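Local coordinates for fat acid-binding protein (Eubacterium ventriosum, PDB 3NYI) that binds stearic acid and is probably a fatty-acid-binding protein of the DegV family, at residues S124-N127 and L133-D136; H23-V28 and Q137-L142. All coordinates share one frame; numbering follows the deposited sequence.

Contact 1 (S124-N127 and L133-D136); sequences SKQN and LLID. With STE (stearic acid), chain C.
Leu134 lays its CD2 methyl against an ST turn, the short bend in which the Ser124 hydroxyl receives the backbone N-H two residues on. The turn leads from strand 119-123 of the parallel part of a DegV-family sheet into helix 128-143. The packed part is small: Leu134 CD2 lies 3.8 Å from Ser124 CB and equally near Ser124 O. CG of Leu134 stands anti to the backbone N (chi1 -178°), which points the branch at the turn. The Gln126 side is looser, with Leu134 CD2 4.5 Å from Gln126 CG. Lys125 leads its chain away from the helix and is partly exposed.

Two bonds shape the bend. Gln126 N donates to Ser124 OG at 2.9 Å. Gln126 NE2 folds back to Ser124 O at 3.1 Å, a bent bond with the donor tilted 23° from the carbonyl plane. NE2 also bonds Met159 O of helix 148-161, which covers Leu134 through Leu155, Leu158 and Met159. Ser124 OG is bonded to Thr91 O as well, which ties the turn to the neighbouring strand end. Beyond the turn, Asn127 faces the bound stearic acid: its ND2, also bonded to Ser276 OG, lies 3.3 Å from C12 of the lipid.

Contact 2 (H23-V28 and Q137-L142); sequences HDVTIV and QFVRML
The His23 imidazole overlaps the CG1 methyl of Val139, and the two side chains cross at about a right angle. The methyl approaches the ring obliquely and sits nearest its ND1 side. Val139 CG1 is 3.4 Å from His23 ND1 and 3.8 Å from His23 CG. His23 CB is also close, 4.0 Å from the same CG1, so one methyl meets both the ring and its stem. CG1 stands anti to the backbone N of Val139 (chi1 167°), and this sends the second methyl, CG2, in another direction. CG2 meets Val25 instead, at 4.3 Å from Val25 CG2, a looser apolar contact.

The two branches of Val139 thus straddle the passage from a helix into a strand. Helix 17-23 ends here in a Schellman motif, and Asp24 takes the positive phi that turns the chain into strand 25-33. That strand runs parallel to strand 6-10 in the sheet, and helix 128-143 packs over this end of it. Ile7 of strand 6-10 touches both Val25 and Val139.

The polar atoms of the imidazole have partners beyond the two segments. ND1 is hydrogen-bonded to Glu143 OE2 on the same helix as Val139, and NE2 to Glu267 OE1. These two bonds should fix the rotation of the ring, and the two carboxylates would probably favour a protonated, positively charged imidazole. Tyr19 meets the ring with the planes at about 45°.

Contacts 1 and 2 share helix 128-143 and use consecutive parts of it, 133-136 and then 137-142. Their centres are about 11 Å apart. Contact 1 joins the helix to the turn that precedes it, whereas contact 2 joins it to a part of the chain more than 100 residues earlier. In sequence, contact 2 encloses contact 1. A salt bridge from Asp136 to Arg140 connects the two helical segments, and Tyr19 bonds Asp136. Stearic acid touches contact 1 through Asn127, at C8 and C12 of the lipid; hydrogen bonds to the lipid come from Ser97 and Thr65. Contact 1 lies deeper, its centre about 7 Å from the chain centre against about 14 Å for contact 2.

Contact 1 (S124-N127 and L133-D136)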
loop_
_atom_site.group_PDB
_atom_site.type_symbol
_atom_site.label_atom_id
_atom_site.label_comp_id
_atom_site.label_asym_id
_atom_site.label_seq_id
_atom_site.Cartn_x
_atom_site.Cartn_y
_atom_site.Cartn_z
ATOM N N SER A 124 3.429 -8.196 -4.025
ATOM C CA SER A 124 2.168 -7.612 -4.486
ATOM C C SER A 124 2.327 -6.662 -5.678
ATOM O O SER A 124 1.377 -6.459 -6.434
ATOM C CB SER A 124 1.467 -6.861 -3.345
ATOM O OG SER A 124 2.044 -5.582 -3.129
ATOM N N LYS A 125 3.525 -6.092 -5.822
ATOM C CA LYS A 125 3.823 -5.015 -6.769
ATOM C C LYS A 125 3.036 -3.746 -6.457
ATOM O O LYS A 125 2.958 -2.840 -7.285
ATOM C CB LYS A 125 3.569 -5.448 -8.238
ATOM C CG LYS A 125 4.276 -6.748 -8.607
ATOM C CD LYS A 125 4.185 -7.064 -10.099
ATOM C CE LYS A 125 5.001 -6.076 -10.924
ATOM N NZ LYS A 125 5.038 -6.444 -12.380
ATOM N N GLN A 126 2.463 -3.679 -5.261
ATOM C CA GLN A 126 1.677 -2.518 -4.849
ATOM C C GLN A 126 2.221 -1.899 -3.554
ATOM O O GLN A 126 3.299 -2.265 -3.056
ATOM C CB GLN A 126 0.229 -2.950 -4.589
ATOM C CG GLN A 126 -0.342 -3.934 -5.608
ATOM C CD GLN A 126 -0.318 -3.412 -7.053
ATOM O OE1 GLN A 126 -0.471 -2.219 -7.302
ATOM N NE2 GLN A 126 -0.133 -4.328 -8.011
ATOM N N ASN A 127 1.446 -0.970 -3.010
ATOM C CA ASN A 127 1.744 -0.360 -1.713
ATOM C C ASN A 127 0.442 0.230 -1.218
ATOM O O ASN A 127 -0.483 0.483 -2.018
ATOM C CB ASN A 127 2.790 0.749 -1.881
ATOM C CG ASN A 127 3.200 1.389 -0.570
ATOM O OD1 ASN A 127 3.022 0.811 0.510
ATOM N ND2 ASN A 127 3.738 2.614 -0.657
ATOM N N LEU A 133 -6.205 -3.172 -1.759
ATOM C CA LEU A 133 -7.152 -3.621 -2.808
ATOM C C LEU A 133 -6.834 -5.025 -3.318
ATOM O O LEU A 133 -7.742 -5.828 -3.546
ATOM C CB LEU A 133 -7.159 -2.638 -3.985
ATOM C CG LEU A 133 -7.879 -1.322 -3.680
ATOM C CD1 LEU A 133 -7.601 -0.282 -4.760
ATOM C CD2 LEU A 133 -9.398 -1.574 -3.525
ATOM N N LEU A 134 -5.545 -5.323 -3.509
ATOM C CA LEU A 134 -5.166 -6.646 -3.985
ATOM C C LEU A 134 -5.471 -7.715 -2.941
ATOM O O LEU A 134 -6.026 -8.760 -3.257
ATOM C CB LEU A 134 -3.682 -6.702 -4.371
ATOM C CG LEU A 134 -3.226 -8.056 -4.925
ATOM C CD1 LEU A 134 -3.828 -8.300 -6.323
ATOM C CD2 LEU A 134 -1.696 -8.140 -4.979
ATOM N N ILE A 135 -5.089 -7.465 -1.692
ATOM C CA ILE A 135 -5.394 -8.412 -0.646
ATOM C C ILE A 135 -6.897 -8.655 -0.579
ATOM O O ILE A 135 -7.358 -9.790 -0.485
ATOM C CB ILE A 135 -4.882 -7.916 0.710
ATOM C CG1 ILE A 135 -3.354 -7.992 0.725
ATOM C CG2 ILE A 135 -5.451 -8.770 1.807
ATOM C CD1 ILE A 135 -2.694 -7.140 1.857
ATOM N N ASP A 136 -7.656 -7.577 -0.649
ATOM C CA ASP A 136 -9.111 -7.684 -0.616
ATOM C C ASP A 136 -9.689 -8.482 -1.797
ATOM O O ASP A 136 -10.639 -9.241 -1.625
ATOM C CB ASP A 136 -9.757 -6.298 -0.512
ATOM C CG ASP A 136 -11.266 -6.375 -0.349
ATOM O OD1 ASP A 136 -11.729 -6.992 0.639
ATOM O OD2 ASP A 136 -11.973 -5.848 -1.233
HETATM C C1 STE C . 11.725 -0.273 3.919
HETATM O O1 STE C . 12.083 -1.328 3.493
HETATM O O2 STE C . 12.496 0.401 4.537
HETATM C C2 STE C . 10.362 0.306 3.476
HETATM C C3 STE C . 10.551 1.330 2.328
HETATM C C4 STE C . 9.193 1.984 1.972
HETATM C C5 STE C . 9.299 2.819 0.675
HETATM C C6 STE C . 7.944 3.504 0.379
HETATM C C7 STE C . 8.045 4.430 -0.859
HETATM C C8 STE C . 6.625 4.956 -1.193
HETATM C C9 STE C . 6.654 5.912 -2.408
HETATM C C10 STE C . 5.223 6.474 -2.634
HETATM C C11 STE C . 4.375 5.391 -3.304
HETATM C C12 STE C . 3.010 5.109 -2.635
HETATM C C13 STE C . 2.435 6.271 -1.810
HETATM C C14 STE C . 0.942 6.404 -2.214
HETATM C C15 STE C . 0.159 7.255 -1.187
HETATM C C16 STE C . -1.196 7.662 -1.817
HETATM C C17 STE C . -2.245 6.559 -1.558
HETATM C C18 STE C . -3.648 7.012 -2.022
#

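Contact 2 (H23-V28 and Q137-L142)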
loop_
_atom_site.group_PDB
_atom_site.type_symbol
_atom_site.label_atom_id
_atom_site.label_comp_id
_atom_site.label_asym_id
_atom_site.label_seq_id
_atom_site.Cartn_x
_atom_site.Cartn_y
_atom_site.Cartn_z
ATOM N N HIS A 23 -11.710 -10.169 8.434
ATOM C CA HIS A 23 -11.266 -11.119 7.418
ATOM C C HIS A 23 -10.067 -11.981 7.822
ATOM O O HIS A 23 -9.487 -12.670 6.983
ATOM C CB HIS A 23 -10.950 -10.385 6.119
ATOM C CG HIS A 23 -12.121 -9.650 5.541
ATOM N ND1 HIS A 23 -13.180 -10.296 4.950
ATOM C CD2 HIS A 23 -12.383 -8.325 5.455
ATOM C CE1 HIS A 23 -14.057 -9.401 4.522
ATOM N NE2 HIS A 23 -13.594 -8.199 4.813
ATOM N N ASP A 24 -9.697 -11.931 9.098
ATOM C CA ASP A 24 -8.617 -12.753 9.635
ATOM C C ASP A 24 -7.282 -12.566 8.892
ATOM O O ASP A 24 -6.649 -13.540 8.481
ATOM C CB ASP A 24 -9.026 -14.231 9.635
ATOM C CG ASP A 24 -8.116 -15.085 10.494
ATOM O OD1 ASP A 24 -7.534 -14.538 11.455
ATOM O OD2 ASP A 24 -7.988 -16.298 10.212
ATOM N N VAL A 25 -6.867 -11.314 8.718
ATOM C CA VAL A 25 -5.583 -11.004 8.088
ATOM C C VAL A 25 -4.570 -10.634 9.167
ATOM O O VAL A 25 -4.864 -9.842 10.062
ATOM C CB VAL A 25 -5.716 -9.857 7.063
ATOM C CG1 VAL A 25 -4.336 -9.417 6.541
ATOM C CG2 VAL A 25 -6.644 -10.276 5.911
ATOM N N THR A 26 -3.385 -11.222 9.081
ATOM C CA THR A 26 -2.330 -11.005 10.060
ATOM C C THR A 26 -1.284 -10.067 9.463
ATOM O O THR A 26 -0.895 -10.224 8.305
ATOM C CB THR A 26 -1.681 -12.336 10.432
ATOM O OG1 THR A 26 -2.699 -13.230 10.909
ATOM C CG2 THR A 26 -0.593 -12.146 11.510
ATOM N N ILE A 27 -0.848 -9.087 10.247
ATOM C CA ILE A 27 0.133 -8.106 9.778
ATOM C C ILE A 27 1.520 -8.324 10.361
ATOM O O ILE A 27 1.673 -8.522 11.568
ATOM C CB ILE A 27 -0.319 -6.673 10.081
ATOM C CG1 ILE A 27 -1.617 -6.372 9.329
ATOM C CG2 ILE A 27 0.777 -5.666 9.691
ATOM C CD1 ILE A 27 -1.497 -6.552 7.802
ATOM N N VAL A 28 2.530 -8.313 9.491
ATOM C CA VAL A 28 3.932 -8.287 9.925
ATOM C C VAL A 28 4.450 -6.858 9.769
ATOM O O VAL A 28 4.537 -6.326 8.652
ATOM C CB VAL A 28 4.798 -9.269 9.113
ATOM C CG1 VAL A 28 6.298 -9.182 9.529
ATOM C CG2 VAL A 28 4.275 -10.683 9.276
ATOM N N GLN A 137 -9.117 -8.341 -2.988
ATOM C CA GLN A 137 -9.569 -9.185 -4.096
ATOM C C GLN A 137 -9.309 -10.650 -3.753
ATOM O O GLN A 137 -10.141 -11.507 -4.008
ATOM C CB GLN A 137 -8.893 -8.809 -5.414
ATOM C CG GLN A 137 -9.421 -7.515 -6.031
ATOM C CD GLN A 137 -10.894 -7.623 -6.422
ATOM O OE1 GLN A 137 -11.287 -8.562 -7.104
ATOM N NE2 GLN A 137 -11.709 -6.668 -5.971
ATOM N N PHE A 138 -8.158 -10.934 -3.143
ATOM C CA PHE A 138 -7.825 -12.300 -2.759
ATOM C C PHE A 138 -8.783 -12.812 -1.685
ATOM O O PHE A 138 -9.272 -13.934 -1.769
ATOM C CB PHE A 138 -6.372 -12.385 -2.246
ATOM C CG PHE A 138 -5.769 -13.743 -2.415
ATOM C CD1 PHE A 138 -5.240 -14.125 -3.639
ATOM C CD2 PHE A 138 -5.760 -14.651 -1.364
ATOM C CE1 PHE A 138 -4.706 -15.382 -3.817
ATOM C CE2 PHE A 138 -5.222 -15.915 -1.530
ATOM C CZ PHE A 138 -4.693 -16.281 -2.759
ATOM N N VAL A 139 -9.041 -11.985 -0.674
ATOM C CA VAL A 139 -10.009 -12.324 0.369
ATOM C C VAL A 139 -11.381 -12.619 -0.243
ATOM O O VAL A 139 -12.043 -13.593 0.129
ATOM C CB VAL A 139 -10.136 -11.202 1.422
ATOM C CG1 VAL A 139 -11.369 -11.431 2.308
ATOM C CG2 VAL A 139 -8.855 -11.104 2.260
ATOM N N ARG A 140 -11.793 -11.785 -1.189
ATOM C CA ARG A 140 -13.064 -11.994 -1.898
ATOM C C ARG A 140 -13.111 -13.339 -2.621
ATOM O O ARG A 140 -14.081 -14.093 -2.488
ATOM C CB ARG A 140 -13.320 -10.875 -2.898
ATOM C CG ARG A 140 -13.614 -9.524 -2.282
ATOM C CD ARG A 140 -13.693 -8.457 -3.364
ATOM N NE ARG A 140 -13.883 -7.125 -2.797
ATOM C CZ ARG A 140 -14.834 -6.284 -3.191
ATOM N NH1 ARG A 140 -15.676 -6.635 -4.162
ATOM N NH2 ARG A 140 -14.940 -5.094 -2.617
HETATM N N MSE A 141 -12.066 -13.640 -3.388
HETATM C CA MSE A 141 -12.035 -14.880 -4.168
HETATM C C MSE A 141 -12.181 -16.118 -3.305
HETATM O O MSE A 141 -12.973 -17.018 -3.622
HETATM C CB MSE A 141 -10.782 -14.952 -5.061
HETATM C CG MSE A 141 -10.804 -13.915 -6.199
HETATM SE SE MSE A 141 -9.323 -14.105 -7.470
HETATM C CE MSE A 141 -7.938 -13.196 -6.427
ATOM N N LEU A 142 -11.427 -16.158 -2.208
ATOM C CA LEU A 142 -11.492 -17.274 -1.281
ATOM C C LEU A 142 -12.843 -17.364 -0.584
ATOM O O LEU A 142 -13.375 -18.451 -0.419
ATOM C CB LEU A 142 -10.360 -17.192 -0.251
ATOM C CG LEU A 142 -8.965 -17.224 -0.877
ATOM C CD1 LEU A 142 -7.899 -17.376 0.202
ATOM C CD2 LEU A 142 -8.852 -18.346 -1.902
#